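PDB 5ISU: Lmo0135 protein from Listeria monocytogenes EGD-e, which serves as the substrate-binding protein CtaP of an ABC transporter and probably takes part in peptide uptake. Local coordinates for residues G26-I31 / V183-G188; G18-G23 / I229-I234. All coordinates share one frame; numbering follows the deposited sequence. Where two conformers were deposited one is given.

The chain enters strand 19-24, whose residues form the first half of contact 2, and runs almost without a break into the loop 26-31, the first half of contact 1. Contact 1 closes its loop when the chain returns along strand 180-186 to the turn at 187-188. Contact 2 closes later, at 229-234, so its larger loop encloses that of contact 1. Both reach the four-stranded mixed sheet, whose outermost strands are 19-24 and 180-186. Contact 2 joins one of these strands to 231-233 of the large seven-stranded sheet, while contact 1 fastens the loop before helix 39-48 to the other. The centres of the two contacts are about 16 Å apart.

Contact 1 of 2, residues G26-I31 / V183-G188; sequences GDPEVI and VEYKTG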
loop_
_atom_site.group_PDB
_atom_site.type_symbol
_atom_site.label_atom_id
_atom_site.label_comp_id
_atom_site.label_asym_id
_atom_site.label_seq_id
_atom_site.Cartn_x
_atom_site.Cartn_y
_atom_site.Cartn_z
ATOM N N GLY A 26 14.609 7.409 4.681
ATOM C CA GLY A 26 14.561 7.809 6.091
ATOM C C GLY A 26 14.912 6.691 7.044
ATOM O O GLY A 26 15.279 5.590 6.610
ATOM N N ASP A 27 14.818 6.984 8.343
ATOM C CA ASP A 27 15.093 6.000 9.391
ATOM C C ASP A 27 13.901 5.099 9.575
ATOM O O ASP A 27 12.756 5.550 9.467
ATOM C CB ASP A 27 15.379 6.640 10.766
ATOM C CG ASP A 27 16.737 7.325 10.843
ATOM O OD1 ASP A 27 16.844 8.513 10.449
ATOM O OD2 ASP A 27 17.674 6.694 11.394
ATOM N N PRO A 28 14.151 3.821 9.894
ATOM C CA PRO A 28 13.017 2.968 10.150
ATOM C C PRO A 28 12.428 3.294 11.524
ATOM O O PRO A 28 13.044 4.018 12.301
ATOM C CB PRO A 28 13.635 1.576 10.159
ATOM C CG PRO A 28 15.005 1.802 10.709
ATOM C CD PRO A 28 15.427 3.165 10.238
ATOM N N GLU A 29 11.226 2.789 11.789
ATOM C CA GLU A 29 10.583 2.955 13.098
ATOM C C GLU A 29 10.762 1.597 13.803
ATOM O O GLU A 29 11.841 1.023 13.719
ATOM C CB GLU A 29 9.126 3.412 12.945
ATOM C CG GLU A 29 8.998 4.763 12.242
ATOM C CD GLU A 29 7.553 5.208 12.041
ATOM O OE1 GLU A 29 6.673 4.827 12.848
ATOM O OE2 GLU A 29 7.297 5.967 11.079
ATOM N N VAL A 30 9.739 1.060 14.458
ATOM C CA VAL A 30 9.894 -0.218 15.148
ATOM C C VAL A 30 9.832 -1.400 14.157
ATOM O O VAL A 30 8.797 -1.644 13.537
ATOM C CB VAL A 30 8.815 -0.371 16.230
ATOM C CG1 VAL A 30 9.016 -1.661 17.008
ATOM C CG2 VAL A 30 8.849 0.830 17.173
ATOM N N ILE A 31 10.933 -2.142 14.024
ATOM C CA ILE A 31 10.990 -3.288 13.100
ATOM C C ILE A 31 10.322 -4.520 13.737
ATOM O O ILE A 31 10.984 -5.419 14.282
ATOM C CB ILE A 31 12.437 -3.594 12.661
ATOM C CG1 ILE A 31 13.124 -2.288 12.212
ATOM C CG2 ILE A 31 12.432 -4.634 11.540
ATOM C CD1 ILE A 31 14.582 -2.429 11.842
ATOM N N VAL A 183 22.262 -7.440 12.025
ATOM C CA VAL A 183 23.613 -7.285 12.523
ATOM C C VAL A 183 23.626 -6.045 13.420
ATOM O O VAL A 183 23.816 -6.174 14.632
ATOM C CB VAL A 183 24.659 -7.207 11.383
ATOM C CG1 VAL A 183 26.060 -6.945 11.948
ATOM C CG2 VAL A 183 24.655 -8.502 10.583
ATOM N N GLU A 184 23.383 -4.864 12.849
ATOM C CA GLU A 184 23.354 -3.626 13.661
ATOM C C GLU A 184 22.663 -2.456 12.984
ATOM O O GLU A 184 22.478 -2.444 11.764
ATOM C CB GLU A 184 24.771 -3.181 14.057
ATOM C CG GLU A 184 25.628 -2.704 12.887
ATOM C CD GLU A 184 26.955 -2.119 13.331
ATOM O OE1 GLU A 184 27.637 -2.738 14.184
ATOM O OE2 GLU A 184 27.323 -1.039 12.809
ATOM N N TYR A 185 22.347 -1.445 13.796
ATOM C CA TYR A 185 21.671 -0.228 13.333
ATOM C C TYR A 185 22.315 1.081 13.809
ATOM O O TYR A 185 22.261 1.413 15.000
ATOM C CB TYR A 185 20.190 -0.274 13.755
ATOM C CG TYR A 185 19.423 1.032 13.592
ATOM C CD1 TYR A 185 19.447 1.730 12.388
ATOM C CD2 TYR A 185 18.615 1.527 14.623
ATOM C CE1 TYR A 185 18.739 2.910 12.224
ATOM C CE2 TYR A 185 17.891 2.710 14.467
ATOM C CZ TYR A 185 17.949 3.395 13.258
ATOM O OH TYR A 185 17.246 4.577 13.069
ATOM N N LYS A 186 22.932 1.807 12.872
ATOM C CA LYS A 186 23.490 3.133 13.163
ATOM C C LYS A 186 22.453 4.184 12.787
ATOM O O LYS A 186 22.163 4.383 11.601
ATOM C CB LYS A 186 24.818 3.421 12.432
ATOM C CG LYS A 186 26.102 3.254 13.259
ATOM C CD LYS A 186 27.264 3.991 12.565
ATOM C CE LYS A 186 28.485 4.264 13.448
ATOM N NZ LYS A 186 29.263 3.059 13.852
ATOM N N THR A 187 21.913 4.853 13.808
ATOM C CA THR A 187 20.881 5.892 13.657
ATOM C C THR A 187 21.209 6.893 12.559
ATOM O O THR A 187 22.308 7.437 12.517
ATOM C CB THR A 187 20.699 6.681 14.975
ATOM O OG1 THR A 187 20.470 5.766 16.055
ATOM C CG2 THR A 187 19.527 7.670 14.871
ATOM N N GLY A 188 20.253 7.109 11.663
ATOM C CA GLY A 188 20.422 8.050 10.566
ATOM C C GLY A 188 21.494 7.708 9.535
ATOM O O GLY A 188 21.744 8.504 8.627
#
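Asp27 reaches across to Tyr185 and Gly188 and holds both with a single carboxylate oxygen. Its CB already lies 3.6 Å from Tyr185 OH, beside the tyrosine tip. CG stands anti to the carbonyl carbon, and beyond it the two oxygens divide. OD1 comes 3.6 Å from Gly188 CA, without a bond to it across the contact. OD2 does the polar work: it accepts the Gly188 N-H through its syn lone pair, with 2.6 Å between Gly188 N and Asp27 OD2. The N-H...O angle of this bond is 143°. On its anti side the same oxygen receives the hydroxyl of Tyr185, with OH 2.7 Å from Asp27 OD2. That hydroxyl stands 20° out of the carboxylate plane. Two donors thus grip one oxygen from its two sides and should help fix the rotation of the carboxylate. An aspartate suits the place because its short side chain brings a strong acceptor between a backbone N-H and a phenol.

Asp27 and Tyr185 cross at about a right angle, their flat groups 73° apart, and OD2 sits at the ring's edge near its plane. Pro28 meets Tyr185 tip to tip, Pro28 CD coming within 3.9 Å of Tyr185 CE1, so the aromatic supplies an apolar surface as well as a donor. Gly188 has a positive phi, a backbone shape glycine adopts readily; its N-H meets the carboxylate.

This is a surface contact at the end of a strand. Tyr185 also packs on Val191 of strand 190-195, and Val183 and Glu184 form a classic beta bulge opposite Ser192 of that strand. Pro28, for its part, rests on Val40, Thr41 and Ile44 of helix 39-48.

Contact 2 of 2, residues G18-G23 / I229-I234; sequences GSLIIG and INLKSI
Ile21 O is gripped by two successive backbone N-H groups: Asn230 N at 2.9 Å from Ile21 O, and Leu231 N in a weaker bond bent to 128°. Asn230 then returns a bond through its side chain. Its chi1 (-59°) sets CG anti to the carbonyl carbon, and from there OD1 accepts Ile21 N at 2.9 Å; the donor lies in the plane of the side-chain amide, at a lone pair of OD1. Asparagine suits this buried place because its amide can accept here while ND2 donates to Asp475. Further along, Gly23 N points almost straight at Leu231 O, 2.7 Å away.

Ile22 and Leu231 make a single parallel bridge, the strand axes 15° apart. It joins strand 19-24, at the margin of the mixed sheet, to 231-233, which pairs with strand 462-475 in the larger sheet, within a fold of the periplasmic binding protein superfamily.

Ile22 and Leu231 lie side by side, pointing the same way, with Ile22 CG2 4.1 Å from Leu231 CG; Met491 and Phe492 of strand 491-492 add to this apolar layer. Leu20 CD1 slides past Asn230 CB at 3.5 Å. Glycine suits position 23, since a CB there would press against Ile229 CD1 and Lys232 CB. Beyond the bridge a water donates to Gly23 O and accepts from Ser233 N, while Lys232 NZ bends back to Ser233 O and also bonds Asn221 of helix 217-225.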
loop_
_atom_site.group_PDB
_atom_site.type_symbol
_atom_site.label_atom_id
_atom_site.label_comp_id
_atom_site.label_asym_id
_atom_site.label_seq_id
_atom_site.Cartn_x
_atom_site.Cartn_y
_atom_site.Cartn_z
ATOM N N GLY A 18 29.098 -11.749 -1.588
ATOM C CA GLY A 18 29.054 -10.407 -2.087
ATOM C C GLY A 18 28.087 -9.621 -1.234
ATOM O O GLY A 18 27.303 -10.186 -0.469
ATOM N N SER A 19 28.146 -8.304 -1.392
ATOM C CA SER A 19 27.346 -7.395 -0.631
ATOM C C SER A 19 26.396 -6.650 -1.553
ATOM O O SER A 19 26.657 -6.510 -2.740
ATOM C CB SER A 19 28.259 -6.373 0.053
ATOM O OG SER A 19 29.277 -6.985 0.820
ATOM N N LEU A 20 25.292 -6.182 -0.984
ATOM C CA LEU A 20 24.312 -5.363 -1.694
ATOM C C LEU A 20 23.981 -4.200 -0.782
ATOM O O LEU A 20 23.695 -4.398 0.395
ATOM C CB LEU A 20 23.028 -6.124 -1.998
ATOM C CG LEU A 20 21.925 -5.331 -2.726
ATOM C CD1 LEU A 20 22.339 -4.999 -4.144
ATOM C CD2 LEU A 20 20.631 -6.118 -2.755
ATOM N N ILE A 21 24.035 -2.994 -1.338
ATOM C CA ILE A 21 23.736 -1.765 -0.620
ATOM C C ILE A 21 22.450 -1.228 -1.216
ATOM O O ILE A 21 22.387 -1.002 -2.424
ATOM C CB ILE A 21 24.828 -0.712 -0.847
ATOM C CG1 ILE A 21 26.202 -1.277 -0.503
ATOM C CG2 ILE A 21 24.552 0.517 -0.004
ATOM C CD1 ILE A 21 26.401 -1.496 0.972
ATOM N N ILE A 22 21.433 -1.033 -0.380
ATOM C CA ILE A 22 20.132 -0.541 -0.839
ATOM C C ILE A 22 19.857 0.841 -0.269
ATOM O O ILE A 22 19.972 1.062 0.931
ATOM C CB ILE A 22 19.010 -1.487 -0.406
ATOM C CG1 ILE A 22 19.373 -2.935 -0.738
ATOM C CG2 ILE A 22 17.675 -1.061 -1.034
ATOM C CD1 ILE A 22 18.291 -3.927 -0.374
ATOM N N GLY A 23 19.476 1.766 -1.134
ATOM C CA GLY A 23 19.231 3.148 -0.708
ATOM C C GLY A 23 17.798 3.337 -0.262
ATOM O O GLY A 23 16.881 2.924 -0.964
ATOM N N ILE A 229 25.963 2.874 -3.737
ATOM C CA ILE A 229 24.630 2.316 -3.561
ATOM C C ILE A 229 24.445 1.435 -4.795
ATOM O O ILE A 229 24.869 1.808 -5.899
ATOM C CB ILE A 229 23.521 3.384 -3.492
ATOM C CG1 ILE A 229 23.675 4.210 -2.212
ATOM C CG2 ILE A 229 22.141 2.736 -3.486
ATOM C CD1 ILE A 229 22.646 5.306 -2.063
ATOM N N ASN A 230 23.826 0.273 -4.600
ATOM C CA ASN A 230 23.601 -0.696 -5.680
ATOM C C ASN A 230 22.148 -0.797 -6.155
ATOM O O ASN A 230 21.904 -1.270 -7.263
ATOM C CB ASN A 230 23.996 -2.082 -5.190
ATOM C CG ASN A 230 25.444 -2.169 -4.766
ATOM O OD1 ASN A 230 25.735 -2.457 -3.605
ATOM N ND2 ASN A 230 26.355 -1.883 -5.690
ATOM N N LEU A 231 21.206 -0.365 -5.314
ATOM C CA LEU A 231 19.779 -0.502 -5.583
ATOM C C LEU A 231 18.967 0.554 -4.849
ATOM O O LEU A 231 19.224 0.838 -3.694
ATOM C CB LEU A 231 19.287 -1.901 -5.110
ATOM C CG LEU A 231 17.751 -2.118 -5.002
ATOM C CD1 LEU A 231 17.064 -1.937 -6.346
ATOM C CD2 LEU A 231 17.414 -3.486 -4.414
ATOM N N LYS A 232 18.007 1.144 -5.537
ATOM C CA LYS A 232 17.135 2.143 -4.928
ATOM C C LYS A 232 15.969 2.464 -5.839
ATOM O O LYS A 232 15.982 2.157 -7.037
ATOM C CB LYS A 232 17.895 3.462 -4.685
ATOM C CG LYS A 232 18.330 4.149 -5.983
ATOM C CD LYS A 232 19.307 5.293 -5.778
ATOM C CE LYS A 232 18.704 6.448 -5.010
ATOM N NZ LYS A 232 17.562 7.096 -5.711
ATOM N N SER A 233 14.994 3.136 -5.255
ATOM C CA SER A 233 13.851 3.667 -5.966
ATOM C C SER A 233 14.258 4.986 -6.637
ATOM O O SER A 233 15.044 5.756 -6.087
ATOM C CB SER A 233 12.721 3.930 -4.988
ATOM O OG SER A 233 12.355 2.711 -4.353
ATOM N N ILE A 234 13.692 5.234 -7.815
ATOM C CA ILE A 234 13.963 6.409 -8.619
ATOM C C ILE A 234 12.653 7.148 -8.890
ATOM O O ILE A 234 11.620 6.523 -9.082
ATOM C CB ILE A 234 14.565 5.994 -9.995
ATOM C CG1 ILE A 234 15.776 5.079 -9.820
ATOM C CG2 ILE A 234 14.941 7.206 -10.838
ATOM C CD1 ILE A 234 16.886 5.655 -8.964
HETATM O O HOH W 1 15.088 3.991 -2.634
#